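Side-chain contacts in sensory box histidine kinase/response regulator (Burkholderia thailandensis, PDB 3MR0), which probably works as a phosphorelay sensor kinase of a two-component system, the chain described being its PAS-fold, presumably sensory, domain: residues Ala70-Lys73 / Ala74-His78; Met32-Pro36 / His37-Ile41. All blocks are in the same frame, centred on the assembly; numbering follows the deposited sequence.

In the fold
Following the chain from its N terminus, contact 2 comes first: strand 32-34 ends, and Ser35 turns the backbone straight into helix 36-41. Contact 1 lies later, wholly inside helix 65-78, covering its last two turns before strand 82-89. Both are local, between residues a few positions apart, and they stand in series, neither nested nor crossed. Their centres are 23 Å apart, on opposite sides of the chain's centre, and their nearest atoms stay about 9 Å from each other. The antiparallel sheet of the PAS fold relates them: side chains of both reach strands 21-25 and 112-121, and Phe38 and Leu72 line the same ligand pocket.

Contact 1: Ala70-Lys73 / Ala74-His78; sequences AALK and AHLEH
Leu76 N donates to Leu72 O at 2.8 Å with an N-H...O angle of 170°, one of four i to i+4 bonds that join Ala70-Lys73 to Ala74-His78. Glu77 N reaches Lys73 O over the same 2.8 Å, at 142°. Ala74 N to Ala70 O and His75 N to Ala71 O complete the regular pattern.

Apolar contact follows the side facing the sheet. Leu72 CD1 lies 4.0 Å from Leu76 CG, the two chains meeting at a slant. Leu72 CG swings away from its own amide to lie beside the carbonyl carbon (chi1 -174°), which lets CD1 meet Leu76. Trp25 touches both leucines, and Leu72 also lines the pocket holding a bound glycol ether, probably from the crystallisation liquor. On the same sheet-facing side, His75 ND1 is hydrogen-bonded to Asp80 O and NE2 to Ala104 N of strand 95-106, so both ring nitrogens are held.

On the outer side opposite charges lie near each other without a salt bridge. The extended Lys73 chain passes the Glu77 carboxylate with its methylenes, CG being 3.5 Å from OE2. Lys73 NZ remains 4.8 Å from Glu77 OE1.

The chemistry thus implies an amphipathic helix end, with leucines and a histidine hydrogen-bonded through both ring nitrogens against the sheet, and two nearby opposite charges whose attraction is probably modest.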
loop_
_atom_site.group_PDB
_atom_site.type_symbol
_atom_site.label_atom_id
_atom_site.label_comp_id
_atom_site.label_asym_id
_atom_site.label_seq_id
_atom_site.Cartn_x
_atom_site.Cartn_y
_atom_site.Cartn_z
ATOM N N ALA A 70 -10.996 -5.111 -3.823
ATOM C CA ALA A 70 -11.374 -5.458 -5.180
ATOM C C ALA A 70 -10.163 -5.467 -6.118
ATOM O O ALA A 70 -10.037 -6.363 -6.948
ATOM C CB ALA A 70 -12.481 -4.519 -5.699
ATOM N N ALA A 71 -9.270 -4.487 -5.987
ATOM C CA ALA A 71 -8.113 -4.433 -6.875
ATOM C C ALA A 71 -7.174 -5.603 -6.610
ATOM O O ALA A 71 -6.577 -6.155 -7.542
ATOM C CB ALA A 71 -7.380 -3.098 -6.761
ATOM N N LEU A 72 -7.058 -6.005 -5.347
ATOM C CA LEU A 72 -6.256 -7.184 -4.998
ATOM C C LEU A 72 -6.821 -8.441 -5.657
ATOM O O LEU A 72 -6.067 -9.282 -6.154
ATOM C CB LEU A 72 -6.177 -7.384 -3.482
ATOM C CG LEU A 72 -5.237 -8.508 -3.044
ATOM C CD1 LEU A 72 -3.931 -8.405 -3.778
ATOM C CD2 LEU A 72 -4.994 -8.425 -1.576
ATOM N N LYS A 73 -8.150 -8.560 -5.653
ATOM C CA LYS A 73 -8.850 -9.630 -6.356
ATOM C C LYS A 73 -8.619 -9.587 -7.872
ATOM O O LYS A 73 -8.305 -10.587 -8.486
ATOM C CB LYS A 73 -10.334 -9.533 -6.051
ATOM C CG LYS A 73 -11.168 -10.629 -6.678
ATOM C CD LYS A 73 -12.603 -10.518 -6.219
ATOM C CE LYS A 73 -13.536 -11.371 -7.050
ATOM N NZ LYS A 73 -14.919 -10.814 -6.946
ATOM N N ALA A 74 -8.772 -8.421 -8.476
ATOM C CA ALA A 74 -8.527 -8.280 -9.893
ATOM C C ALA A 74 -7.105 -8.742 -10.238
ATOM O O ALA A 74 -6.861 -9.285 -11.323
ATOM C CB ALA A 74 -8.760 -6.839 -10.324
ATOM N N HIS A 75 -6.173 -8.524 -9.314
ATOM C CA HIS A 75 -4.782 -8.967 -9.504
ATOM C C HIS A 75 -4.658 -10.469 -9.322
ATOM O O HIS A 75 -4.181 -11.169 -10.211
ATOM C CB HIS A 75 -3.803 -8.253 -8.560
ATOM C CG HIS A 75 -2.368 -8.632 -8.786
ATOM N ND1 HIS A 75 -1.670 -8.263 -9.914
ATOM C CD2 HIS A 75 -1.510 -9.368 -8.040
ATOM C CE1 HIS A 75 -0.441 -8.742 -9.850
ATOM N NE2 HIS A 75 -0.318 -9.420 -8.723
ATOM N N LEU A 76 -5.087 -10.965 -8.167
ATOM C CA LEU A 76 -4.908 -12.382 -7.857
ATOM C C LEU A 76 -5.709 -13.305 -8.771
ATOM O O LEU A 76 -5.381 -14.481 -8.888
ATOM C CB LEU A 76 -5.225 -12.688 -6.394
ATOM C CG LEU A 76 -4.297 -12.015 -5.393
ATOM C CD1 LEU A 76 -4.715 -12.352 -3.949
ATOM C CD2 LEU A 76 -2.847 -12.394 -5.674
ATOM N N GLU A 77 -6.751 -12.783 -9.409
ATOM C CA GLU A 77 -7.583 -13.603 -10.276
ATOM C C GLU A 77 -7.438 -13.320 -11.753
ATOM O O GLU A 77 -7.458 -14.236 -12.558
ATOM C CB GLU A 77 -9.052 -13.451 -9.909
ATOM C CG GLU A 77 -9.435 -14.125 -8.627
ATOM C CD GLU A 77 -10.887 -13.888 -8.302
ATOM O OE1 GLU A 77 -11.619 -13.456 -9.209
ATOM O OE2 GLU A 77 -11.295 -14.111 -7.147
ATOM N N HIS A 78 -7.349 -12.059 -12.138
ATOM C CA HIS A 78 -7.348 -11.757 -13.559
ATOM C C HIS A 78 -5.964 -11.357 -13.980
ATOM O O HIS A 78 -5.696 -11.139 -15.150
ATOM C CB HIS A 78 -8.382 -10.692 -13.879
ATOM C CG HIS A 78 -9.785 -11.189 -13.752
ATOM N ND1 HIS A 78 -10.702 -10.639 -12.884
ATOM C CD2 HIS A 78 -10.420 -12.220 -14.358
ATOM C CE1 HIS A 78 -11.847 -11.289 -12.978
ATOM N NE2 HIS A 78 -11.701 -12.258 -13.863
#

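Contact 2: Met32-Pro36 / His37-Ile41; sequences MYLSP and HFKKI
Ser35 OG is gripped by two backbone amides: it accepts from Phe38 N at 3.2 Å, with an N-H...O angle of 154°, and is also hydrogen-bonded to Leu22 N of strand 21-25. The first bond makes Ser35 the N-cap of helix 36-41. Its chi1 of 66° sets OG between backbone N and carbonyl carbon, turned to the amide of the first turn. Ser35 O then takes Lys39 N at 3.0 Å, and Pro36 O receives Lys40 N.

Beside the cap, Leu34 packs on Phe38. Leu34 CD2 stands over one face of the ring, 4.2 Å from its centroid and 17° off the normal, a CH-pi contact; Leu34 CB meets Phe38 CD2 at 4.0 Å. Leu34 CD1 comes within 4.2 Å of Lys39 CG, where the two chains cross at about a right angle. Beyond CG the lysine runs extended, and NZ forms salt bridges with Asp46 and Asp51.

Leu34 also touches Ile53 of strand 52-53, while Phe38 borders the bound glycol ether and packs on Ile119, so the strand-to-helix turn lies against strands 21-25, 52-53 and 112-121.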
loop_
_atom_site.group_PDB
_atom_site.type_symbol
_atom_site.label_atom_id
_atom_site.label_comp_id
_atom_site.label_asym_id
_atom_site.label_seq_id
_atom_site.Cartn_x
_atom_site.Cartn_y
_atom_site.Cartn_z
HETATM N N MSE A 32 2.869 -11.629 6.363
HETATM C CA MSE A 32 3.499 -10.568 5.622
HETATM C C MSE A 32 4.826 -10.181 6.266
HETATM O O MSE A 32 4.878 -9.928 7.461
HETATM C CB MSE A 32 2.559 -9.373 5.563
HETATM C CG MSE A 32 3.054 -8.305 4.605
HETATM SE SE MSE A 32 1.753 -6.928 4.168
HETATM C CE MSE A 32 0.696 -6.983 5.786
ATOM N N TYR A 33 5.897 -10.167 5.470
ATOM C CA TYR A 33 7.166 -9.570 5.887
ATOM C C TYR A 33 7.154 -8.083 5.577
ATOM O O TYR A 33 6.642 -7.667 4.542
ATOM C CB TYR A 33 8.381 -10.224 5.224
ATOM C CG TYR A 33 9.643 -9.412 5.452
ATOM C CD1 TYR A 33 10.269 -9.395 6.695
ATOM C CD2 TYR A 33 10.188 -8.629 4.433
ATOM C CE1 TYR A 33 11.413 -8.636 6.915
ATOM C CE2 TYR A 33 11.331 -7.871 4.639
ATOM C CZ TYR A 33 11.946 -7.876 5.886
ATOM O OH TYR A 33 13.084 -7.116 6.099
ATOM N N LEU A 34 7.714 -7.298 6.492
ATOM C CA LEU A 34 7.741 -5.843 6.389
ATOM C C LEU A 34 9.166 -5.318 6.551
ATOM O O LEU A 34 9.869 -5.687 7.490
ATOM C CB LEU A 34 6.858 -5.200 7.474
ATOM C CG LEU A 34 5.606 -5.907 7.991
ATOM C CD1 LEU A 34 5.048 -5.140 9.139
ATOM C CD2 LEU A 34 4.595 -6.033 6.879
ATOM N N SER A 35 9.590 -4.448 5.646
ATOM C CA SER A 35 10.890 -3.857 5.785
ATOM C C SER A 35 10.834 -2.843 6.923
ATOM O O SER A 35 9.747 -2.368 7.301
ATOM C CB SER A 35 11.315 -3.194 4.487
ATOM O OG SER A 35 10.485 -2.087 4.190
ATOM N N PRO A 36 12.009 -2.503 7.492
ATOM C CA PRO A 36 12.010 -1.455 8.522
ATOM C C PRO A 36 11.288 -0.202 8.039
ATOM O O PRO A 36 10.491 0.333 8.823
ATOM C CB PRO A 36 13.503 -1.186 8.747
ATOM C CG PRO A 36 14.167 -2.502 8.401
ATOM C CD PRO A 36 13.355 -3.080 7.269
ATOM N N HIS A 37 11.530 0.255 6.801
ATOM C CA HIS A 37 10.832 1.465 6.336
ATOM C C HIS A 37 9.311 1.304 6.131
ATOM O O HIS A 37 8.553 2.271 6.272
ATOM C CB HIS A 37 11.478 2.194 5.141
ATOM C CG HIS A 37 11.053 3.633 5.060
ATOM N ND1 HIS A 37 11.443 4.576 5.990
ATOM C CD2 HIS A 37 10.202 4.273 4.223
ATOM C CE1 HIS A 37 10.885 5.741 5.705
ATOM N NE2 HIS A 37 10.132 5.587 4.633
ATOM N N PHE A 38 8.870 0.093 5.812
ATOM C CA PHE A 38 7.448 -0.163 5.806
ATOM C C PHE A 38 6.922 0.124 7.204
ATOM O O PHE A 38 5.949 0.849 7.371
ATOM C CB PHE A 38 7.153 -1.608 5.420
ATOM C CG PHE A 38 5.699 -1.902 5.277
ATOM C CD1 PHE A 38 5.160 -2.184 4.040
ATOM C CD2 PHE A 38 4.859 -1.878 6.386
ATOM C CE1 PHE A 38 3.813 -2.449 3.899
ATOM C CE2 PHE A 38 3.495 -2.138 6.259
ATOM C CZ PHE A 38 2.968 -2.423 5.017
ATOM N N LYS A 39 7.550 -0.462 8.217
ATOM C CA LYS A 39 7.089 -0.232 9.581
ATOM C C LYS A 39 7.057 1.258 9.892
ATOM O O LYS A 39 6.128 1.767 10.537
ATOM C CB LYS A 39 7.967 -0.960 10.589
ATOM C CG LYS A 39 7.950 -2.468 10.454
ATOM C CD LYS A 39 8.768 -3.077 11.572
ATOM C CE LYS A 39 8.945 -4.563 11.408
ATOM N NZ LYS A 39 10.162 -4.957 12.157
ATOM N N LYS A 40 8.072 1.966 9.433
ATOM C CA LYS A 40 8.132 3.372 9.735
ATOM C C LYS A 40 6.961 4.110 9.103
ATOM O O LYS A 40 6.282 4.879 9.778
ATOM C CB LYS A 40 9.466 3.959 9.306
ATOM C CG LYS A 40 9.554 5.465 9.505
ATOM C CD LYS A 40 8.994 5.911 10.863
ATOM C CE LYS A 40 9.899 5.520 12.016
ATOM N NZ LYS A 40 9.632 6.368 13.218
ATOM N N ILE A 41 6.714 3.866 7.817
ATOM C CA ILE A 41 5.611 4.523 7.111
ATOM C C ILE A 41 4.266 4.329 7.812
ATOM O O ILE A 41 3.407 5.195 7.737
ATOM C CB ILE A 41 5.529 4.062 5.630
ATOM C CG1 ILE A 41 6.709 4.609 4.822
ATOM C CG2 ILE A 41 4.207 4.480 4.982
ATOM C CD1 ILE A 41 6.819 3.999 3.444
#